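Local coordinates for protein activating signal cointegrator 1 complex subunit 3 (Homo sapiens, PDB 6YXQ) that unwinds duplex DNA in the 3'-5' direction by ATP hydrolysis, for alkylation repair, and helps rescue stalled ribosomes, the present piece being its N-terminal region required for binding ASCC2, at residues R37-L40 with H41-L45; I55-L58 with N59-E63; S65-Q68 with S69-E72; K117-K120 with Q121-P125. All coordinates share one frame; numbering follows the deposited sequence.

In the fold
Following the chain from the N terminus, the four contacts come in series; each closes only a local turn, and none nests in or crosses another. Interaction 1 is the turn following helix 30-39. Interaction 2 occupies the last turns of helix 51-61, and interaction 3 the first turns of the following helix 64-85. Their centres lie about 10 Å apart, and they touch through Asn59, Leu58 and Leu62 against Met67 and Ile70, joining the two helices. Interaction 4, in the last part of helix 113-123, returns to the first: Leu40 and Val44 pack on Gln121 and Met122, with centres about 11 Å apart. The centres of one pair lie about 29 to 32 Å from those of the other.

Interaction 1: residues R37-L40 with H41-L45; sequences RSKL and HEQVL
The carbonyl O of Leu40 takes a weak, long hydrogen bond from Gln43 N, 3.5 Å away, with an N-H...O angle of 155°. This weak bond spans the turn that follows helix 30-39. Gln43 folds its CG back over the turn: CG lies anti to its own carbonyl carbon (chi1 -79°), which sets it 3.2 Å from Lys39 O and 3.8 Å from Leu40 CA. An alanine here would remove CG and all beyond it, and would probably uncover the Lys39 carbonyl and Leu40 CA, as well as losing the packing on Asp69 of the ASCC2 chain. His41 meets Ser38 O at its ring edge, with the ring carbon CD2 3.2 Å from that oxygen and close to the ring plane. The charged ends turn to the partner protein: Lys39 NZ forms a salt bridge with Asp38 of the ASCC2 chain, Arg37 with Glu61 of the same chain. Within the turn the hydrogen bond is weak, while the lysine and arginine charges are matched by acids of the ASCC2 chain, which suits a surface used for binding ASCC2.

Interaction 2: residues I55-L58 with N59-E63; sequences IKFL and NEKLE
The last turns of helix 51-61 hold this contact, just before the short link to helix 64-85. Ile55 O is gripped twice by Asn59: the backbone N donates at 2.9 Å and the side-chain ND2 at 3.0 Å, the two arriving from opposite faces of the carbonyl plane. With CG beside its backbone N (chi1 -86°), the Asn59 amide folds back on the helix; ND2 stands above the carbonyl plane, 42° out of it and not on a lone pair. One residue on, Glu60 N bonds to Lys56 O at 2.9 Å, while the bonds from Lys61 N to Phe57 O and from Leu62 N to Leu58 O are weak, as the helix runs out. Phe57 has CG anti to its backbone N (chi1 -174°), which puts one ring face against Lys61 CG, lying over it 3.8 Å from the centroid in a CH-pi contact. A serine in place of Phe57 would probably leave the Lys61 methylenes without this face and open a gap against Ala152, Leu153 and Met156 of helix 147-163. Leu58 CD2 and Leu62 CD1 meet more loosely, 4.4 Å apart. Both leucines pack against the following, oppositely running helix 64-85, which with the short link makes a helical hairpin.

Interaction 3: residues S65-Q68 with S69-E72; sequences SKMQ and SINE
Two backbone hydrogen bonds, both i to i+4, hold the middle of the stretch between Lys66-Met67 and Ile70-Asn71. Ile70 N donates to Lys66 O at 3.0 Å, arriving in the carbonyl plane, and Asn71 N donates to Met67 O at 3.0 Å, tilted 25° from that plane.

The apolar contacts centre on Ile70, whose two branches go separate ways. CG1 is anti to the carbonyl carbon (chi1 -81°), which turns that branch back along the helix and brings its methyl CD1 to 4.1 Å from Lys66 CB. The other branch, CG2, meets the methyl CE of Met67 at 4.1 Å. Met67 reaches it because its chain bends twice, at chi2 and again at chi3, so that the methyl curls forward toward the next turn and does not extend straight out. Both side chains are buried: Met67 also packs on Leu58 and Asn59 of the preceding helix, Ile70 on Leu62 and on His144 of a loop.

Mixed and polar contacts complete the set. Ile70 CD1 also lies 3.2 Å from Lys66 O, a methyl set against a carbonyl oxygen. The modelled position of Asn71 OD1 is doubtful, since it places two acceptors, OD1 and Met67 O, 3.0 Å apart. At the start of the segment the polar end of Ser65 is turned backward, its OG hydrogen-bonded to Glu63, the residue right before the helix.

Met67 and Ile70, packing on Leu58, Asn59 and Leu62, mark helix 64-85 as the second arm of a helical hairpin; this part of the chain lies in a predicted coiled coil.

Interaction 4: residues K117-K120 with Q121-P125; sequences KAIK and QMFGP
Phe123 turns a ring edge to Ile119, one turn earlier in the last part of helix 113-123. Starting at the backbone, Phe123 CB lies 3.9 Å from Ile119 O. CG is slightly farther from the same oxygen, and CD1 comes nearest, 3.3 Å away, so that the carbonyl meets the ring at its edge, near the ring plane. CD1 also touches the methyl CG2 of Ile119 at 3.9 Å. This follows from the first torsion: CG is anti to the carbonyl carbon (chi1 -43°) and beside the backbone N, which aims the ring back along the helix. One ring face is covered by CG of the neighbouring Met122, while the side chain as a whole packs on Ile84 and Val85 of helix 64-85.

The Ile119 carbonyl also accepts the backbone bond from Phe123 N, at 2.9 Å and nearly along the C=O axis. Earlier, Gln121 N bonds to Lys117 O at 2.9 Å, and Met122 N bonds to Ala118 O. Gly124 is the first residue to leave helical phi/psi: its N still donates to Lys120 O, but its phi is positive (79°), a conformation that favours glycine. Its carbonyl turns back to the Lys120 backbone, where Lys120 CA makes a CA-H...O contact with Gly124 O at 3.1 Å. The Lys120 stem runs on alongside, with CE 4.2 Å from Pro125 CG.

Lys117 NZ pairs with Glu57 of the ASCC2 chain and Gln121 packs on Phe65 of that chain. Gly124, with its positive phi, turns the chain out of the helix, and Pro125, lacking an N-H, could not have continued the bonding.

Interaction 1: residues R37-L40 with H41-L45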
ATOM      1  N   ARG A  37       1.832 -24.262   0.391  1.00121.54           N
ATOM      2  CA  ARG A  37       2.522 -25.294  -0.379  1.00117.88           C
ATOM      3  C   ARG A  37       1.634 -26.518  -0.578  1.00125.49           C
ATOM      4  O   ARG A  37       1.662 -27.155  -1.638  1.00118.66           O
ATOM      5  CB  ARG A  37       3.828 -25.676   0.316  1.00110.65           C
ATOM      6  CG  ARG A  37       4.755 -24.498   0.572  1.00110.51           C
ATOM      7  CD  ARG A  37       6.196 -24.953   0.740  1.00113.11           C
ATOM      8  NE  ARG A  37       7.114 -23.834   0.935  1.00113.53           N
ATOM      9  CZ  ARG A  37       7.609 -23.477   2.115  1.00128.31           C
ATOM     10  NH1 ARG A  37       7.274 -24.151   3.208  1.00126.42           N
ATOM     11  NH2 ARG A  37       8.438 -22.445   2.204  1.00135.43           N
ATOM     12  N   SER A  38       0.825 -26.843   0.430  1.00138.89           N
ATOM     13  CA  SER A  38      -0.070 -27.992   0.368  1.00140.75           C
ATOM     14  C   SER A  38      -1.049 -27.878  -0.791  1.00140.79           C
ATOM     15  O   SER A  38      -1.384 -28.879  -1.433  1.00138.98           O
ATOM     16  CB  SER A  38      -0.819 -28.128   1.698  1.00141.24           C
ATOM     17  OG  SER A  38      -2.121 -28.659   1.516  1.00141.57           O
ATOM     18  N   LYS A  39      -1.517 -26.668  -1.083  1.00145.22           N
ATOM     19  CA  LYS A  39      -2.534 -26.488  -2.107  1.00143.63           C
ATOM     20  C   LYS A  39      -2.016 -25.822  -3.372  1.00135.64           C
ATOM     21  O   LYS A  39      -2.816 -25.542  -4.271  1.00133.22           O
ATOM     22  CB  LYS A  39      -3.711 -25.681  -1.543  1.00139.92           C
ATOM     23  CG  LYS A  39      -3.307 -24.476  -0.738  1.00138.19           C
ATOM     24  CD  LYS A  39      -4.476 -23.946   0.063  1.00137.77           C
ATOM     25  CE  LYS A  39      -5.445 -25.007   0.551  1.00133.87           C
ATOM     26  NZ  LYS A  39      -6.448 -24.393   1.480  1.00126.73           N
ATOM     27  N   LEU A  40      -0.713 -25.570  -3.487  1.00130.14           N
ATOM     28  CA  LEU A  40      -0.215 -24.922  -4.695  1.00133.06           C
ATOM     29  C   LEU A  40      -0.106 -25.871  -5.882  1.00138.69           C
ATOM     30  O   LEU A  40       0.343 -25.440  -6.950  1.00143.02           O
ATOM     31  CB  LEU A  40       1.146 -24.246  -4.440  1.00126.87           C
ATOM     32  CG  LEU A  40       2.436 -24.995  -4.059  1.00119.78           C
ATOM     33  CD1 LEU A  40       3.056 -25.776  -5.209  1.00120.81           C
ATOM     34  CD2 LEU A  40       3.458 -24.014  -3.513  1.00105.87           C
ATOM     35  N   HIS A  41      -0.505 -27.138  -5.735  1.00144.71           N
ATOM     36  CA  HIS A  41      -0.255 -28.104  -6.802  1.00132.89           C
ATOM     37  C   HIS A  41      -1.098 -27.805  -8.037  1.00131.01           C
ATOM     38  O   HIS A  41      -0.593 -27.858  -9.164  1.00127.36           O
ATOM     39  CB  HIS A  41      -0.488 -29.533  -6.300  1.00119.51           C
ATOM     40  CG  HIS A  41      -1.843 -29.770  -5.708  1.00124.29           C
ATOM     41  ND1 HIS A  41      -2.866 -30.369  -6.412  1.00128.73           N
ATOM     42  CD2 HIS A  41      -2.334 -29.522  -4.470  1.00128.88           C
ATOM     43  CE1 HIS A  41      -3.934 -30.463  -5.640  1.00133.02           C
ATOM     44  NE2 HIS A  41      -3.638 -29.956  -4.457  1.00131.03           N
ATOM     45  N   GLU A  42      -2.374 -27.466  -7.852  1.00141.20           N
ATOM     46  CA  GLU A  42      -3.269 -27.155  -8.960  1.00144.73           C
ATOM     47  C   GLU A  42      -3.485 -25.657  -9.136  1.00137.26           C
ATOM     48  O   GLU A  42      -4.308 -25.251  -9.965  1.00122.94           O
ATOM     49  CB  GLU A  42      -4.614 -27.863  -8.760  1.00144.73           C
ATOM     50  CG  GLU A  42      -5.591 -27.158  -7.814  1.00136.51           C
ATOM     51  CD  GLU A  42      -5.213 -27.269  -6.343  1.00135.64           C
ATOM     52  OE1 GLU A  42      -6.131 -27.232  -5.500  1.00136.30           O
ATOM     53  OE2 GLU A  42      -4.011 -27.379  -6.021  1.00141.02           O
ATOM     54  N   GLN A  43      -2.760 -24.823  -8.386  1.00141.17           N
ATOM     55  CA  GLN A  43      -3.016 -23.390  -8.431  1.00150.72           C
ATOM     56  C   GLN A  43      -2.539 -22.764  -9.736  1.00161.75           C
ATOM     57  O   GLN A  43      -3.107 -21.758 -10.177  1.00172.48           O
ATOM     58  CB  GLN A  43      -2.364 -22.697  -7.236  1.00147.11           C
ATOM     59  CG  GLN A  43      -3.159 -22.837  -5.945  1.00145.11           C
ATOM     60  CD  GLN A  43      -2.859 -21.738  -4.944  1.00147.52           C
ATOM     61  OE1 GLN A  43      -2.355 -20.675  -5.305  1.00155.78           O
ATOM     62  NE2 GLN A  43      -3.172 -21.991  -3.676  1.00141.29           N
ATOM     63  N   VAL A  44      -1.514 -23.326 -10.371  1.00166.37           N
ATOM     64  CA  VAL A  44      -1.046 -22.803 -11.650  1.00164.60           C
ATOM     65  C   VAL A  44      -1.789 -23.548 -12.762  1.00174.65           C
ATOM     66  O   VAL A  44      -1.634 -24.758 -12.952  1.00167.23           O
ATOM     67  CB  VAL A  44       0.488 -22.866 -11.780  1.00144.86           C
ATOM     68  CG1 VAL A  44       1.029 -24.213 -12.284  1.00146.66           C
ATOM     69  CG2 VAL A  44       0.993 -21.712 -12.649  1.00120.72           C
ATOM     70  N   LEU A  45      -2.681 -22.825 -13.436  1.00192.76           N
ATOM     71  CA  LEU A  45      -3.431 -23.379 -14.558  1.00200.74           C
ATOM     72  C   LEU A  45      -2.508 -23.683 -15.727  1.00200.62           C
ATOM     73  O   LEU A  45      -2.573 -24.762 -16.331  1.00196.99           O
ATOM     74  CB  LEU A  45      -4.507 -22.377 -14.979  1.00196.17           C
ATOM     75  CG  LEU A  45      -5.030 -22.401 -16.414  1.00188.69           C
ATOM     76  CD1 LEU A  45      -5.895 -23.624 -16.651  1.00185.74           C
ATOM     77  CD2 LEU A  45      -5.779 -21.114 -16.748  1.00185.25           C
TER

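Interaction 2: residues I55-L58 with N59-E63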
ATOM      1  N   ILE A  55       3.763 -27.640 -29.080  1.00 72.16           N
ATOM      2  CA  ILE A  55       4.008 -28.579 -30.175  1.00 81.04           C
ATOM      3  C   ILE A  55       3.371 -28.076 -31.470  1.00 78.86           C
ATOM      4  O   ILE A  55       3.868 -28.377 -32.564  1.00 79.73           O
ATOM      5  CB  ILE A  55       3.564 -30.014 -29.821  1.00 82.47           C
ATOM      6  CG1 ILE A  55       2.059 -30.203 -29.969  1.00110.76           C
ATOM      7  CG2 ILE A  55       4.030 -30.401 -28.414  1.00 78.32           C
ATOM      8  CD1 ILE A  55       1.664 -31.663 -30.005  1.00121.41           C
ATOM      9  N   LYS A  56       2.315 -27.255 -31.387  1.00 74.37           N
ATOM     10  CA  LYS A  56       1.827 -26.585 -32.589  1.00 58.54           C
ATOM     11  C   LYS A  56       2.912 -25.702 -33.191  1.00 71.37           C
ATOM     12  O   LYS A  56       3.196 -25.781 -34.391  1.00 70.94           O
ATOM     13  CB  LYS A  56       0.580 -25.757 -32.285  1.00 58.31           C
ATOM     14  CG  LYS A  56      -0.021 -25.101 -33.533  1.00 59.54           C
ATOM     15  CD  LYS A  56      -1.365 -24.443 -33.266  1.00 61.39           C
ATOM     16  CE  LYS A  56      -1.202 -23.181 -32.442  1.00 72.12           C
ATOM     17  NZ  LYS A  56      -2.326 -22.220 -32.612  1.00 73.11           N
ATOM     18  N   PHE A  57       3.530 -24.854 -32.365  1.00 78.73           N
ATOM     19  CA  PHE A  57       4.628 -24.015 -32.838  1.00 70.42           C
ATOM     20  C   PHE A  57       5.731 -24.860 -33.461  1.00 75.46           C
ATOM     21  O   PHE A  57       6.162 -24.604 -34.591  1.00 83.17           O
ATOM     22  CB  PHE A  57       5.186 -23.173 -31.688  1.00 64.25           C
ATOM     23  CG  PHE A  57       6.235 -22.176 -32.112  1.00 58.05           C
ATOM     24  CD1 PHE A  57       7.551 -22.563 -32.295  1.00 57.53           C
ATOM     25  CD2 PHE A  57       5.903 -20.849 -32.319  1.00 64.01           C
ATOM     26  CE1 PHE A  57       8.511 -21.647 -32.689  1.00 65.59           C
ATOM     27  CE2 PHE A  57       6.859 -19.928 -32.706  1.00 62.51           C
ATOM     28  CZ  PHE A  57       8.164 -20.328 -32.893  1.00 59.75           C
ATOM     29  N   LEU A  58       6.201 -25.876 -32.733  1.00 76.24           N
ATOM     30  CA  LEU A  58       7.310 -26.688 -33.223  1.00 70.69           C
ATOM     31  C   LEU A  58       6.994 -27.316 -34.576  1.00 76.56           C
ATOM     32  O   LEU A  58       7.845 -27.326 -35.474  1.00 76.47           O
ATOM     33  CB  LEU A  58       7.653 -27.766 -32.198  1.00 75.22           C
ATOM     34  CG  LEU A  58       8.229 -27.283 -30.870  1.00 74.63           C
ATOM     35  CD1 LEU A  58       8.220 -28.397 -29.833  1.00 73.74           C
ATOM     36  CD2 LEU A  58       9.629 -26.776 -31.088  1.00 73.03           C
ATOM     37  N   ASN A  59       5.773 -27.842 -34.747  1.00 74.66           N
ATOM     38  CA  ASN A  59       5.415 -28.484 -36.010  1.00 68.80           C
ATOM     39  C   ASN A  59       5.216 -27.464 -37.121  1.00 74.32           C
ATOM     40  O   ASN A  59       5.446 -27.767 -38.298  1.00 87.18           O
ATOM     41  CB  ASN A  59       4.144 -29.317 -35.835  1.00 73.88           C
ATOM     42  CG  ASN A  59       4.428 -30.711 -35.326  1.00 70.11           C
ATOM     43  OD1 ASN A  59       4.879 -31.573 -36.075  1.00 76.18           O
ATOM     44  ND2 ASN A  59       4.168 -30.940 -34.044  1.00 56.14           N
ATOM     45  N   GLU A  60       4.788 -26.260 -36.764  1.00 76.67           N
ATOM     46  CA  GLU A  60       4.513 -25.218 -37.737  1.00 69.33           C
ATOM     47  C   GLU A  60       5.784 -24.577 -38.280  1.00 69.77           C
ATOM     48  O   GLU A  60       5.761 -24.041 -39.392  1.00 83.64           O
ATOM     49  CB  GLU A  60       3.605 -24.172 -37.077  1.00 59.47           C
ATOM     50  CG  GLU A  60       3.114 -23.042 -37.948  1.00 63.97           C
ATOM     51  CD  GLU A  60       2.367 -22.003 -37.134  1.00 78.14           C
ATOM     52  OE1 GLU A  60       2.843 -20.854 -37.036  1.00 90.51           O
ATOM     53  OE2 GLU A  60       1.300 -22.338 -36.582  1.00 86.46           O
ATOM     54  N   LYS A  61       6.894 -24.642 -37.539  1.00 65.85           N
ATOM     55  CA  LYS A  61       8.107 -23.912 -37.884  1.00 54.96           C
ATOM     56  C   LYS A  61       9.239 -24.791 -38.381  1.00 65.55           C
ATOM     57  O   LYS A  61      10.202 -24.263 -38.944  1.00 82.57           O
ATOM     58  CB  LYS A  61       8.623 -23.118 -36.674  1.00 53.88           C
ATOM     59  CG  LYS A  61       7.655 -22.091 -36.124  1.00 63.76           C
ATOM     60  CD  LYS A  61       7.171 -21.162 -37.214  1.00 71.43           C
ATOM     61  CE  LYS A  61       7.115 -19.729 -36.721  1.00 76.57           C
ATOM     62  NZ  LYS A  61       7.779 -18.816 -37.687  1.00 75.45           N
ATOM     63  N   LEU A  62       9.164 -26.103 -38.175  1.00 67.11           N
ATOM     64  CA  LEU A  62      10.276 -26.998 -38.449  1.00 56.69           C
ATOM     65  C   LEU A  62       9.859 -28.100 -39.416  1.00 74.07           C
ATOM     66  O   LEU A  62       8.688 -28.492 -39.473  1.00 83.37           O
ATOM     67  CB  LEU A  62      10.807 -27.599 -37.142  1.00 61.92           C
ATOM     68  CG  LEU A  62      11.174 -26.568 -36.067  1.00 67.28           C
ATOM     69  CD1 LEU A  62      11.787 -27.235 -34.861  1.00 54.39           C
ATOM     70  CD2 LEU A  62      12.121 -25.504 -36.606  1.00 71.01           C
ATOM     71  N   GLU A  63      10.828 -28.598 -40.180  1.00 77.73           N
ATOM     72  CA  GLU A  63      10.545 -29.635 -41.159  1.00 84.97           C
ATOM     73  C   GLU A  63      10.427 -31.004 -40.496  1.00 84.49           C
ATOM     74  O   GLU A  63      10.976 -31.251 -39.413  1.00104.47           O
ATOM     75  CB  GLU A  63      11.626 -29.668 -42.242  1.00106.03           C
ATOM     76  CG  GLU A  63      13.047 -29.479 -41.736  1.00134.02           C
ATOM     77  CD  GLU A  63      14.062 -29.388 -42.868  1.00147.46           C
ATOM     78  OE1 GLU A  63      14.886 -28.449 -42.857  1.00149.37           O
ATOM     79  OE2 GLU A  63      14.033 -30.256 -43.770  1.00147.47           O
TER

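Interaction 3: residues S65-Q68 with S69-E72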
ATOM      1  N   SER A  65      11.796 -33.665 -41.165  1.00103.22           N
ATOM      2  CA  SER A  65      13.169 -34.112 -40.962  1.00106.19           C
ATOM      3  C   SER A  65      13.581 -34.033 -39.498  1.00 96.45           C
ATOM      4  O   SER A  65      13.955 -35.038 -38.880  1.00 94.68           O
ATOM      5  CB  SER A  65      14.104 -33.252 -41.821  1.00110.74           C
ATOM      6  OG  SER A  65      13.496 -32.889 -43.054  1.00116.47           O
ATOM      7  N   LYS A  66      13.488 -32.834 -38.926  1.00 86.24           N
ATOM      8  CA  LYS A  66      13.938 -32.593 -37.567  1.00 91.69           C
ATOM      9  C   LYS A  66      12.844 -32.816 -36.531  1.00 92.60           C
ATOM     10  O   LYS A  66      13.162 -33.067 -35.359  1.00101.83           O
ATOM     11  CB  LYS A  66      14.507 -31.171 -37.480  1.00 97.24           C
ATOM     12  CG  LYS A  66      15.430 -30.857 -38.666  1.00100.47           C
ATOM     13  CD  LYS A  66      16.263 -29.597 -38.470  1.00110.48           C
ATOM     14  CE  LYS A  66      17.755 -29.874 -38.704  1.00115.46           C
ATOM     15  NZ  LYS A  66      18.651 -28.804 -38.156  1.00107.12           N
ATOM     16  N   MET A  67      11.571 -32.754 -36.935  1.00 85.38           N
ATOM     17  CA  MET A  67      10.500 -33.149 -36.023  1.00 75.77           C
ATOM     18  C   MET A  67      10.667 -34.592 -35.560  1.00 94.85           C
ATOM     19  O   MET A  67      10.300 -34.927 -34.424  1.00101.57           O
ATOM     20  CB  MET A  67       9.135 -32.961 -36.685  1.00 61.76           C
ATOM     21  CG  MET A  67       8.677 -31.513 -36.776  1.00 66.12           C
ATOM     22  SD  MET A  67       8.652 -30.641 -35.191  1.00 84.07           S
ATOM     23  CE  MET A  67       7.569 -31.681 -34.215  1.00 75.37           C
ATOM     24  N   GLN A  68      11.224 -35.455 -36.418  1.00 97.94           N
ATOM     25  CA  GLN A  68      11.466 -36.844 -36.018  1.00100.24           C
ATOM     26  C   GLN A  68      12.268 -36.940 -34.718  1.00 94.37           C
ATOM     27  O   GLN A  68      11.892 -37.673 -33.795  1.00 87.30           O
ATOM     28  CB  GLN A  68      12.172 -37.601 -37.147  1.00116.55           C
ATOM     29  CG  GLN A  68      12.115 -39.118 -36.989  1.00130.57           C
ATOM     30  CD  GLN A  68      13.338 -39.828 -37.546  1.00138.35           C
ATOM     31  OE1 GLN A  68      14.475 -39.449 -37.265  1.00150.46           O
ATOM     32  NE2 GLN A  68      13.107 -40.872 -38.337  1.00126.38           N
ATOM     33  N   SER A  69      13.380 -36.207 -34.632  1.00102.84           N
ATOM     34  CA  SER A  69      14.190 -36.196 -33.412  1.00109.28           C
ATOM     35  C   SER A  69      13.563 -35.353 -32.301  1.00113.06           C
ATOM     36  O   SER A  69      13.706 -35.666 -31.100  1.00122.52           O
ATOM     37  CB  SER A  69      15.587 -35.671 -33.730  1.00104.60           C
ATOM     38  OG  SER A  69      16.125 -34.963 -32.626  1.00110.52           O
ATOM     39  N   ILE A  70      12.877 -34.274 -32.679  1.00 89.00           N
ATOM     40  CA  ILE A  70      12.306 -33.383 -31.681  1.00 61.74           C
ATOM     41  C   ILE A  70      11.208 -34.084 -30.896  1.00 77.19           C
ATOM     42  O   ILE A  70      10.964 -33.751 -29.733  1.00 89.82           O
ATOM     43  CB  ILE A  70      11.825 -32.097 -32.377  1.00 72.70           C
ATOM     44  CG1 ILE A  70      13.016 -31.171 -32.605  1.00 64.64           C
ATOM     45  CG2 ILE A  70      10.726 -31.388 -31.577  1.00 76.67           C
ATOM     46  CD1 ILE A  70      12.868 -30.290 -33.799  1.00 70.11           C
ATOM     47  N   ASN A  71      10.553 -35.086 -31.488  1.00 91.03           N
ATOM     48  CA  ASN A  71       9.538 -35.821 -30.733  1.00 94.36           C
ATOM     49  C   ASN A  71      10.163 -36.652 -29.611  1.00 88.86           C
ATOM     50  O   ASN A  71       9.606 -36.738 -28.509  1.00 77.12           O
ATOM     51  CB  ASN A  71       8.713 -36.694 -31.677  1.00101.78           C
ATOM     52  CG  ASN A  71       7.810 -35.870 -32.583  1.00106.12           C
ATOM     53  OD1 ASN A  71       7.891 -34.638 -32.605  1.00102.83           O
ATOM     54  ND2 ASN A  71       6.946 -36.547 -33.335  1.00105.12           N
ATOM     55  N   GLU A  72      11.332 -37.249 -29.856  1.00 93.52           N
ATOM     56  CA  GLU A  72      12.032 -37.936 -28.774  1.00 87.83           C
ATOM     57  C   GLU A  72      12.484 -36.949 -27.705  1.00 88.88           C
ATOM     58  O   GLU A  72      12.424 -37.249 -26.503  1.00 85.03           O
ATOM     59  CB  GLU A  72      13.222 -38.720 -29.329  1.00 89.51           C
ATOM     60  CG  GLU A  72      12.831 -39.921 -30.183  1.00107.84           C
ATOM     61  CD  GLU A  72      11.633 -40.678 -29.626  1.00121.29           C
ATOM     62  OE1 GLU A  72      10.531 -40.574 -30.213  1.00120.08           O
ATOM     63  OE2 GLU A  72      11.794 -41.376 -28.600  1.00119.23           O
TER

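Interaction 4: residues K117-K120 with Q121-P125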
ATOM      1  N   LYS A 117      15.042 -22.907  -8.347  1.00 79.79           N
ATOM      2  CA  LYS A 117      14.133 -22.276  -7.401  1.00 77.87           C
ATOM      3  C   LYS A 117      12.747 -22.106  -8.003  1.00 75.21           C
ATOM      4  O   LYS A 117      11.742 -22.255  -7.301  1.00 82.87           O
ATOM      5  CB  LYS A 117      14.696 -20.931  -6.936  1.00 64.72           C
ATOM      6  CG  LYS A 117      14.815 -20.821  -5.421  1.00 89.82           C
ATOM      7  CD  LYS A 117      15.725 -21.929  -4.862  1.00107.53           C
ATOM      8  CE  LYS A 117      15.808 -21.899  -3.342  1.00 97.67           C
ATOM      9  NZ  LYS A 117      16.713 -20.815  -2.907  1.00 98.54           N
ATOM     10  N   ALA A 118      12.669 -21.816  -9.302  1.00 65.43           N
ATOM     11  CA  ALA A 118      11.366 -21.664  -9.939  1.00 60.34           C
ATOM     12  C   ALA A 118      10.607 -22.982  -9.949  1.00 64.38           C
ATOM     13  O   ALA A 118       9.418 -23.037  -9.599  1.00 86.48           O
ATOM     14  CB  ALA A 118      11.539 -21.128 -11.359  1.00 43.79           C
ATOM     15  N   ILE A 119      11.281 -24.064 -10.341  1.00 66.21           N
ATOM     16  CA  ILE A 119      10.620 -25.365 -10.336  1.00 71.67           C
ATOM     17  C   ILE A 119      10.183 -25.730  -8.924  1.00 62.88           C
ATOM     18  O   ILE A 119       9.094 -26.276  -8.725  1.00 73.72           O
ATOM     19  CB  ILE A 119      11.534 -26.443 -10.946  1.00 65.11           C
ATOM     20  CG1 ILE A 119      11.915 -26.061 -12.379  1.00 65.05           C
ATOM     21  CG2 ILE A 119      10.833 -27.789 -10.920  1.00 46.29           C
ATOM     22  CD1 ILE A 119      12.943 -26.965 -13.016  1.00 52.89           C
ATOM     23  N   LYS A 120      11.013 -25.417  -7.922  1.00 68.95           N
ATOM     24  CA  LYS A 120      10.636 -25.737  -6.547  1.00 77.09           C
ATOM     25  C   LYS A 120       9.419 -24.934  -6.112  1.00 76.29           C
ATOM     26  O   LYS A 120       8.501 -25.475  -5.489  1.00 80.15           O
ATOM     27  CB  LYS A 120      11.803 -25.489  -5.594  1.00 74.54           C
ATOM     28  CG  LYS A 120      11.478 -25.826  -4.151  1.00 79.44           C
ATOM     29  CD  LYS A 120      12.604 -25.424  -3.201  1.00 93.75           C
ATOM     30  CE  LYS A 120      12.812 -26.480  -2.113  1.00 91.57           C
ATOM     31  NZ  LYS A 120      14.144 -26.394  -1.447  1.00 77.56           N
ATOM     32  N   GLN A 121       9.396 -23.643  -6.443  1.00 76.28           N
ATOM     33  CA  GLN A 121       8.235 -22.807  -6.160  1.00 68.62           C
ATOM     34  C   GLN A 121       6.972 -23.379  -6.787  1.00 81.40           C
ATOM     35  O   GLN A 121       5.891 -23.315  -6.190  1.00 88.32           O
ATOM     36  CB  GLN A 121       8.483 -21.393  -6.678  1.00 57.26           C
ATOM     37  CG  GLN A 121       7.325 -20.456  -6.484  1.00 69.11           C
ATOM     38  CD  GLN A 121       7.454 -19.662  -5.202  1.00 84.05           C
ATOM     39  OE1 GLN A 121       6.461 -19.190  -4.653  1.00101.80           O
ATOM     40  NE2 GLN A 121       8.684 -19.509  -4.718  1.00 90.28           N
ATOM     41  N   MET A 122       7.087 -23.951  -7.986  1.00 82.47           N
ATOM     42  CA  MET A 122       5.892 -24.432  -8.670  1.00 84.82           C
ATOM     43  C   MET A 122       5.431 -25.808  -8.188  1.00 73.75           C
ATOM     44  O   MET A 122       4.220 -26.055  -8.141  1.00 82.84           O
ATOM     45  CB  MET A 122       6.131 -24.457 -10.180  1.00104.18           C
ATOM     46  CG  MET A 122       4.857 -24.415 -11.014  1.00109.05           C
ATOM     47  SD  MET A 122       3.911 -22.911 -10.737  1.00115.36           S
ATOM     48  CE  MET A 122       4.951 -21.685 -11.533  1.00110.04           C
ATOM     49  N   PHE A 123       6.352 -26.722  -7.845  1.00 54.16           N
ATOM     50  CA  PHE A 123       5.972 -28.094  -7.513  1.00 57.93           C
ATOM     51  C   PHE A 123       6.598 -28.619  -6.230  1.00 78.68           C
ATOM     52  O   PHE A 123       6.522 -29.829  -5.975  1.00 79.13           O
ATOM     53  CB  PHE A 123       6.332 -29.070  -8.634  1.00 64.70           C
ATOM     54  CG  PHE A 123       6.016 -28.577 -10.011  1.00 84.91           C
ATOM     55  CD1 PHE A 123       6.945 -27.845 -10.721  1.00 78.67           C
ATOM     56  CD2 PHE A 123       4.803 -28.877 -10.611  1.00 90.26           C
ATOM     57  CE1 PHE A 123       6.667 -27.404 -11.993  1.00 79.17           C
ATOM     58  CE2 PHE A 123       4.521 -28.438 -11.885  1.00 79.31           C
ATOM     59  CZ  PHE A 123       5.454 -27.699 -12.574  1.00 81.44           C
ATOM     60  N   GLY A 124       7.214 -27.762  -5.422  1.00 91.97           N
ATOM     61  CA  GLY A 124       7.861 -28.209  -4.212  1.00 96.71           C
ATOM     62  C   GLY A 124       9.215 -28.808  -4.521  1.00 96.68           C
ATOM     63  O   GLY A 124       9.774 -28.598  -5.602  1.00 84.53           O
ATOM     64  N   PRO A 125       9.771 -29.569  -3.581  1.00 90.29           N
ATOM     65  CA  PRO A 125      11.088 -30.171  -3.811  1.00 73.78           C
ATOM     66  C   PRO A 125      11.010 -31.300  -4.826  1.00 84.24           C
ATOM     67  O   PRO A 125      10.026 -32.043  -4.891  1.00 91.66           O
ATOM     68  CB  PRO A 125      11.491 -30.689  -2.426  1.00 82.08           C
ATOM     69  CG  PRO A 125      10.566 -29.991  -1.459  1.00 82.69           C
ATOM     70  CD  PRO A 125       9.295 -29.802  -2.210  1.00 83.29           C
TER